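Local coordinates for protein inositol dehydrogenase (Lactobacillus casei, PDB 4N54) that probably oxidises scyllo-inositol with NAD as cofactor, as a dehydrogenase built on a Rossmann fold, at residues 135-140 with 301-306; 130-135 with 323-328. All coordinates share one frame; numbering follows the deposited sequence.

How the interactions relate
The two contacts follow one run of chain as it leaves the Rossmann sheet. Interaction 2 sets one of its two outer strands, 132-134, against the start of helix 325-344. Interaction 1 sets the loop after that strand, 135-140, against the start of helix 301-317. Gly135 belongs to both, and the centres lie about 14 Å apart. Apart from this glycine, interaction 1 lies in sequence between the two segments of interaction 2. The helices are consecutive: the first meets the loop, the second the strand. Phe140 and Phe136 also touch Ile323, which joins the contacts directly. Interaction 1 reaches the nicotinamide. Interaction 2 meets the cofactor's pocket through Gly135, while the Leu134 side chain is about 9 Å from NAI.

Interaction 1 (135-140 with 301-306); sequences GFMRRF and AQAFLS. With NAI (1,4-dihydronicotinamide adenine dinucleotide), chain E.
The carboxamide of Gln302 joins the helix start to the loop through NE2, which donates to Phe140 O at 3.0 Å. The bond is nearly straight at the hydrogen (166°), and the donor sits tilted from the carbonyl plane. NE2 also donates to Ser306 OG at 3.1 Å, one turn further along the helix. Both acceptors lie close to the amide plane, and OE1 accepts from Asp142 N. Three bonds therefore fix how this amide is turned. With an alanine here, Phe140 O and Ser306 OG would probably lose their amide donor and Asp142 N its acceptor. Next to this polar link, Ala303 CB packs on Met137 O (3.4 Å). Phe140 approaches Ser306 CB obliquely through CD2. Met137 runs alongside Phe304, with CG 3.5 Å from CE1 of that ring. A bend at chi2 (-63°) takes SD on to the cofactor, where N7N of the nicotinamide carboxamide donates a weak bond to SD (3.5 Å). SD also makes an oblique Met-aromatic contact with Phe304. The carboxamide oxygen O7N lies at the edge of the Phe304 ring, 3.7 Å from CZ. Loop and helix thus line the nicotinamide end of the NAD site of this Rossmann-fold dehydrogenase.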
loop_
_atom_site.group_PDB
_atom_site.type_symbol
_atom_site.label_atom_id
_atom_site.label_comp_id
_atom_site.label_asym_id
_atom_site.label_seq_id
_atom_site.Cartn_x
_atom_site.Cartn_y
_atom_site.Cartn_z
ATOM N N GLY A 135 -3.253 -30.829 -11.251
ATOM C CA GLY A 135 -2.704 -29.509 -11.485
ATOM C C GLY A 135 -3.248 -28.363 -10.676
ATOM O O GLY A 135 -3.584 -27.325 -11.217
ATOM N N PHE A 136 -3.332 -28.545 -9.372
ATOM C CA PHE A 136 -3.610 -27.449 -8.477
ATOM C C PHE A 136 -2.338 -26.625 -8.248
ATOM O O PHE A 136 -1.688 -26.742 -7.227
ATOM C CB PHE A 136 -4.167 -27.969 -7.166
ATOM C CG PHE A 136 -5.579 -28.451 -7.252
ATOM C CD1 PHE A 136 -6.583 -27.612 -7.649
ATOM C CD2 PHE A 136 -5.905 -29.734 -6.911
ATOM C CE1 PHE A 136 -7.867 -28.044 -7.718
ATOM C CE2 PHE A 136 -7.192 -30.159 -6.970
ATOM C CZ PHE A 136 -8.169 -29.319 -7.375
ATOM N N MET A 137 -2.010 -25.785 -9.218
ATOM C CA MET A 137 -0.749 -25.074 -9.242
ATOM C C MET A 137 -0.524 -24.078 -8.109
ATOM O O MET A 137 0.607 -23.764 -7.801
ATOM C CB MET A 137 -0.540 -24.383 -10.585
ATOM C CG MET A 137 -1.299 -23.095 -10.758
ATOM S SD MET A 137 -3.062 -23.299 -10.701
ATOM C CE MET A 137 -3.576 -21.628 -10.947
ATOM N N ARG A 138 -1.590 -23.595 -7.493
ATOM C CA ARG A 138 -1.454 -22.675 -6.384
ATOM C C ARG A 138 -0.612 -23.247 -5.245
ATOM O O ARG A 138 0.045 -22.517 -4.539
ATOM C CB ARG A 138 -2.810 -22.247 -5.863
ATOM C CG ARG A 138 -3.521 -21.279 -6.752
ATOM C CD ARG A 138 -4.786 -20.763 -6.148
ATOM N NE ARG A 138 -5.698 -20.278 -7.170
ATOM C CZ ARG A 138 -6.815 -19.631 -6.921
ATOM N NH1 ARG A 138 -7.166 -19.364 -5.690
ATOM N NH2 ARG A 138 -7.572 -19.239 -7.909
ATOM N N ARG A 139 -0.651 -24.564 -5.084
ATOM C CA ARG A 139 0.151 -25.248 -4.079
ATOM C C ARG A 139 1.631 -25.044 -4.316
ATOM O O ARG A 139 2.426 -25.213 -3.415
ATOM C CB ARG A 139 -0.149 -26.737 -4.068
ATOM C CG ARG A 139 -1.555 -27.076 -3.701
ATOM C CD ARG A 139 -1.623 -28.430 -3.093
ATOM N NE ARG A 139 -2.970 -28.813 -2.736
ATOM C CZ ARG A 139 -3.254 -29.833 -1.948
ATOM N NH1 ARG A 139 -2.280 -30.553 -1.431
ATOM N NH2 ARG A 139 -4.505 -30.126 -1.677
ATOM N N PHE A 140 1.981 -24.685 -5.542
ATOM C CA PHE A 140 3.353 -24.430 -5.898
ATOM C C PHE A 140 3.715 -22.946 -5.931
ATOM O O PHE A 140 4.870 -22.601 -6.095
ATOM C CB PHE A 140 3.675 -25.068 -7.233
ATOM C CG PHE A 140 3.820 -26.548 -7.176
ATOM C CD1 PHE A 140 2.740 -27.364 -7.374
ATOM C CD2 PHE A 140 5.042 -27.124 -6.955
ATOM C CE1 PHE A 140 2.882 -28.712 -7.336
ATOM C CE2 PHE A 140 5.175 -28.473 -6.914
ATOM C CZ PHE A 140 4.097 -29.263 -7.104
ATOM N N ALA A 301 2.725 -17.866 -13.559
ATOM C CA ALA A 301 3.817 -18.345 -14.391
ATOM C C ALA A 301 4.802 -19.221 -13.620
ATOM O O ALA A 301 5.172 -20.284 -14.076
ATOM C CB ALA A 301 4.533 -17.191 -14.993
ATOM N N GLN A 302 5.206 -18.752 -12.450
ATOM C CA GLN A 302 6.155 -19.459 -11.609
ATOM C C GLN A 302 5.597 -20.773 -11.116
ATOM O O GLN A 302 6.263 -21.781 -11.165
ATOM C CB GLN A 302 6.582 -18.586 -10.434
ATOM C CG GLN A 302 7.400 -19.280 -9.414
ATOM C CD GLN A 302 6.580 -19.771 -8.242
ATOM O OE1 GLN A 302 5.980 -18.988 -7.527
ATOM N NE2 GLN A 302 6.545 -21.072 -8.056
ATOM N N ALA A 303 4.360 -20.732 -10.646
ATOM C CA ALA A 303 3.636 -21.903 -10.195
ATOM C C ALA A 303 3.584 -22.989 -11.258
ATOM O O ALA A 303 3.850 -24.139 -10.979
ATOM C CB ALA A 303 2.246 -21.513 -9.794
ATOM N N PHE A 304 3.224 -22.606 -12.473
ATOM C CA PHE A 304 3.131 -23.529 -13.585
ATOM C C PHE A 304 4.465 -24.214 -13.858
ATOM O O PHE A 304 4.509 -25.402 -14.075
ATOM C CB PHE A 304 2.606 -22.815 -14.835
ATOM C CG PHE A 304 1.152 -22.447 -14.757
ATOM C CD1 PHE A 304 0.215 -23.358 -14.322
ATOM C CD2 PHE A 304 0.722 -21.190 -15.096
ATOM C CE1 PHE A 304 -1.099 -23.023 -14.240
ATOM C CE2 PHE A 304 -0.601 -20.866 -15.016
ATOM C CZ PHE A 304 -1.504 -21.781 -14.585
ATOM N N LEU A 305 5.554 -23.460 -13.819
ATOM C CA LEU A 305 6.880 -24.024 -14.010
ATOM C C LEU A 305 7.225 -25.001 -12.899
ATOM O O LEU A 305 7.769 -26.060 -13.139
ATOM C CB LEU A 305 7.933 -22.922 -14.066
ATOM C CG LEU A 305 8.069 -22.155 -15.371
ATOM C CD1 LEU A 305 8.866 -20.909 -15.163
ATOM C CD2 LEU A 305 8.693 -23.017 -16.427
ATOM N N SER A 306 6.896 -24.623 -11.681
ATOM C CA SER A 306 7.227 -25.430 -10.534
ATOM C C SER A 306 6.526 -26.768 -10.573
ATOM O O SER A 306 7.154 -27.782 -10.366
ATOM C CB SER A 306 6.915 -24.690 -9.245
ATOM O OG SER A 306 7.902 -23.731 -8.969
HETATM P PA NAI E . -8.888 -24.351 -24.494
HETATM O O1A NAI E . -10.243 -24.532 -24.933
HETATM O O2A NAI E . -8.186 -23.074 -24.575
HETATM O O5B NAI E . -7.965 -25.399 -25.142
HETATM C C5B NAI E . -8.438 -26.675 -25.447
HETATM C C4B NAI E . -7.407 -27.481 -26.197
HETATM O O4B NAI E . -7.790 -28.837 -26.082
HETATM C C3B NAI E . -7.379 -27.200 -27.683
HETATM O O3B NAI E . -6.077 -27.452 -28.132
HETATM C C2B NAI E . -8.224 -28.274 -28.295
HETATM O O2B NAI E . -7.746 -28.559 -29.591
HETATM C C1B NAI E . -7.943 -29.421 -27.363
HETATM N N9A NAI E . -9.015 -30.409 -27.357
HETATM C C8A NAI E . -10.293 -30.167 -27.161
HETATM N N7A NAI E . -11.017 -31.290 -27.212
HETATM C C5A NAI E . -10.176 -32.286 -27.422
HETATM C C6A NAI E . -10.278 -33.738 -27.575
HETATM N N6A NAI E . -11.457 -34.315 -27.499
HETATM N N1A NAI E . -9.173 -34.451 -27.780
HETATM C C2A NAI E . -7.994 -33.836 -27.848
HETATM N N3A NAI E . -7.820 -32.518 -27.710
HETATM C C4A NAI E . -8.856 -31.701 -27.513
HETATM O O3 NAI E . -8.901 -24.830 -22.990
HETATM P PN NAI E . -7.926 -24.345 -21.874
HETATM O O1N NAI E . -8.353 -23.048 -21.423
HETATM O O2N NAI E . -6.566 -24.553 -22.290
HETATM O O5D NAI E . -8.232 -25.385 -20.744
HETATM C C5D NAI E . -7.589 -26.638 -20.660
HETATM C C4D NAI E . -7.719 -27.310 -19.304
HETATM O O4D NAI E . -6.858 -26.678 -18.395
HETATM C C3D NAI E . -9.110 -27.254 -18.723
HETATM O O3D NAI E . -9.392 -28.479 -18.097
HETATM C C2D NAI E . -9.003 -26.148 -17.715
HETATM O O2D NAI E . -9.887 -26.324 -16.630
HETATM C C1D NAI E . -7.550 -26.192 -17.296
HETATM N N1N NAI E . -6.996 -24.891 -17.030
HETATM C C2N NAI E . -6.363 -24.739 -15.905
HETATM C C3N NAI E . -5.786 -23.558 -15.537
HETATM C C7N NAI E . -5.102 -23.463 -14.220
HETATM O O7N NAI E . -5.010 -22.415 -13.706
HETATM N N7N NAI E . -4.604 -24.503 -13.614
HETATM C C4N NAI E . -5.865 -22.367 -16.447
HETATM C C5N NAI E . -6.576 -22.679 -17.664
HETATM C C6N NAI E . -7.106 -23.918 -17.903
#

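Interaction 2 (130-135 with 323-328)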
loop_
_atom_site.group_PDB
_atom_site.type_symbol
_atom_site.label_atom_id
_atom_site.label_comp_id
_atom_site.label_asym_id
_atom_site.label_seq_id
_atom_site.Cartn_x
_atom_site.Cartn_y
_atom_site.Cartn_z
ATOM N N LEU A 130 3.018 -45.850 -11.318
ATOM C CA LEU A 130 3.008 -44.679 -12.182
ATOM C C LEU A 130 2.639 -43.424 -11.417
ATOM O O LEU A 130 1.879 -43.475 -10.470
ATOM C CB LEU A 130 2.022 -44.863 -13.322
ATOM C CG LEU A 130 2.256 -46.040 -14.250
ATOM C CD1 LEU A 130 1.330 -45.928 -15.408
ATOM C CD2 LEU A 130 3.685 -46.081 -14.706
ATOM N N LYS A 131 3.173 -42.292 -11.853
ATOM C CA LYS A 131 2.937 -41.020 -11.179
ATOM C C LYS A 131 1.612 -40.412 -11.573
ATOM O O LYS A 131 1.293 -40.324 -12.747
ATOM C CB LYS A 131 4.060 -40.032 -11.483
ATOM C CG LYS A 131 5.395 -40.407 -10.902
ATOM C CD LYS A 131 5.302 -40.552 -9.402
ATOM C CE LYS A 131 6.537 -41.211 -8.842
ATOM N NZ LYS A 131 6.236 -42.093 -7.697
ATOM N N PHE A 132 0.833 -40.016 -10.581
ATOM C CA PHE A 132 -0.342 -39.210 -10.833
ATOM C C PHE A 132 -0.287 -37.886 -10.089
ATOM O O PHE A 132 -0.234 -37.849 -8.871
ATOM C CB PHE A 132 -1.631 -39.940 -10.483
ATOM C CG PHE A 132 -2.855 -39.142 -10.767
ATOM C CD1 PHE A 132 -3.288 -38.961 -12.062
ATOM C CD2 PHE A 132 -3.565 -38.556 -9.751
ATOM C CE1 PHE A 132 -4.382 -38.230 -12.326
ATOM C CE2 PHE A 132 -4.671 -37.820 -10.026
ATOM C CZ PHE A 132 -5.072 -37.661 -11.318
ATOM N N GLN A 133 -0.313 -36.802 -10.854
ATOM C CA GLN A 133 -0.296 -35.465 -10.295
ATOM C C GLN A 133 -1.395 -34.625 -10.893
ATOM O O GLN A 133 -1.534 -34.537 -12.093
ATOM C CB GLN A 133 1.059 -34.801 -10.524
ATOM C CG GLN A 133 1.234 -33.478 -9.847
ATOM C CD GLN A 133 2.628 -32.962 -9.997
ATOM O OE1 GLN A 133 3.573 -33.724 -10.010
ATOM N NE2 GLN A 133 2.765 -31.661 -10.133
ATOM N N LEU A 134 -2.172 -34.010 -10.025
ATOM C CA LEU A 134 -3.232 -33.112 -10.426
ATOM C C LEU A 134 -2.764 -31.659 -10.338
ATOM O O LEU A 134 -1.998 -31.304 -9.465
ATOM C CB LEU A 134 -4.435 -33.346 -9.541
ATOM C CG LEU A 134 -5.666 -32.514 -9.771
ATOM C CD1 LEU A 134 -6.177 -32.685 -11.171
ATOM C CD2 LEU A 134 -6.673 -32.963 -8.781
ATOM N N GLY A 135 -3.253 -30.829 -11.251
ATOM C CA GLY A 135 -2.704 -29.509 -11.485
ATOM C C GLY A 135 -3.248 -28.363 -10.676
ATOM O O GLY A 135 -3.584 -27.325 -11.217
ATOM N N ILE A 323 -0.319 -34.513 -4.634
ATOM C CA ILE A 323 -1.574 -33.933 -5.062
ATOM C C ILE A 323 -2.332 -35.008 -5.799
ATOM O O ILE A 323 -1.958 -35.410 -6.881
ATOM C CB ILE A 323 -1.367 -32.717 -5.948
ATOM C CG1 ILE A 323 -0.428 -31.736 -5.267
ATOM C CG2 ILE A 323 -2.677 -32.061 -6.246
ATOM C CD1 ILE A 323 -0.083 -30.568 -6.110
ATOM N N THR A 324 -3.409 -35.458 -5.195
ATOM C CA THR A 324 -3.950 -36.750 -5.525
ATOM C C THR A 324 -5.331 -36.691 -6.158
ATOM O O THR A 324 -5.983 -35.664 -6.159
ATOM C CB THR A 324 -4.020 -37.614 -4.265
ATOM O OG1 THR A 324 -4.986 -37.068 -3.374
ATOM C CG2 THR A 324 -2.690 -37.623 -3.569
ATOM N N ALA A 325 -5.756 -37.823 -6.693
ATOM C CA ALA A 325 -7.092 -37.976 -7.200
ATOM C C ALA A 325 -8.084 -37.715 -6.093
ATOM O O ALA A 325 -9.157 -37.196 -6.325
ATOM C CB ALA A 325 -7.269 -39.358 -7.749
ATOM N N GLU A 326 -7.703 -38.061 -4.872
ATOM C CA GLU A 326 -8.551 -37.826 -3.709
ATOM C C GLU A 326 -8.720 -36.334 -3.463
ATOM O O GLU A 326 -9.782 -35.874 -3.088
ATOM C CB GLU A 326 -7.987 -38.531 -2.480
ATOM C CG GLU A 326 -8.710 -38.225 -1.193
ATOM C CD GLU A 326 -10.062 -38.860 -1.113
ATOM O OE1 GLU A 326 -10.302 -39.826 -1.845
ATOM O OE2 GLU A 326 -10.888 -38.391 -0.322
ATOM N N ASP A 327 -7.659 -35.586 -3.689
ATOM C CA ASP A 327 -7.752 -34.145 -3.677
ATOM C C ASP A 327 -8.660 -33.670 -4.817
ATOM O O ASP A 327 -9.453 -32.770 -4.646
ATOM C CB ASP A 327 -6.366 -33.541 -3.776
ATOM C CG ASP A 327 -5.580 -33.669 -2.491
ATOM O OD1 ASP A 327 -6.138 -33.422 -1.415
ATOM O OD2 ASP A 327 -4.397 -34.010 -2.568
ATOM N N GLY A 328 -8.553 -34.312 -5.964
ATOM C CA GLY A 328 -9.439 -34.041 -7.067
ATOM C C GLY A 328 -10.874 -34.357 -6.746
ATOM O O GLY A 328 -11.759 -33.561 -6.999
HETATM O O HOH W 1 1.088 -35.597 -6.939
#
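Phe132 and Leu134 both point from the edge strand of the parallel Rossmann sheet toward the N-terminus of helix 325-344. Phe132 holds CG anti to its backbone N (chi1 -179°), which extends the ring to the helix start. The ring meets it edge-on: CE2 lies 3.5 Å from Ala325 N, near the ring plane, and 3.8 Å from Ala325 CB. Ile124 of helix 114-126 touches both Phe132 and Ala325. Leu134 has the same extended first torsion, and its chi2 of 59°, measured to CD1, leaves CD2 extended away from CA and against the helix backbone. That methyl sits 3.4 Å from Gly328 CA, where there is no side chain. Ile323 comes from the other segment with CG2 touching Leu134 O at 3.4 Å and Leu134 CB at 3.9 Å. Its CG1 lies beside the backbone N (chi1 -52°) and CG2 anti to that N, which turns CG2 to Leu134. The backbones are linked by a weak bond from Leu134 N to Ile323 O. Thr324 is the N-cap, and it forms a capping box with Asp327: Thr324 OG1 accepts from Asp327 N, while Asp327 OD2 accepts from Thr324 N on its anti side. The other carboxylate oxygen, OD1, makes a salt bridge with Arg201. One water bridges the segments, donating to Phe132 O and accepting from Ile323 N at 2.9 Å.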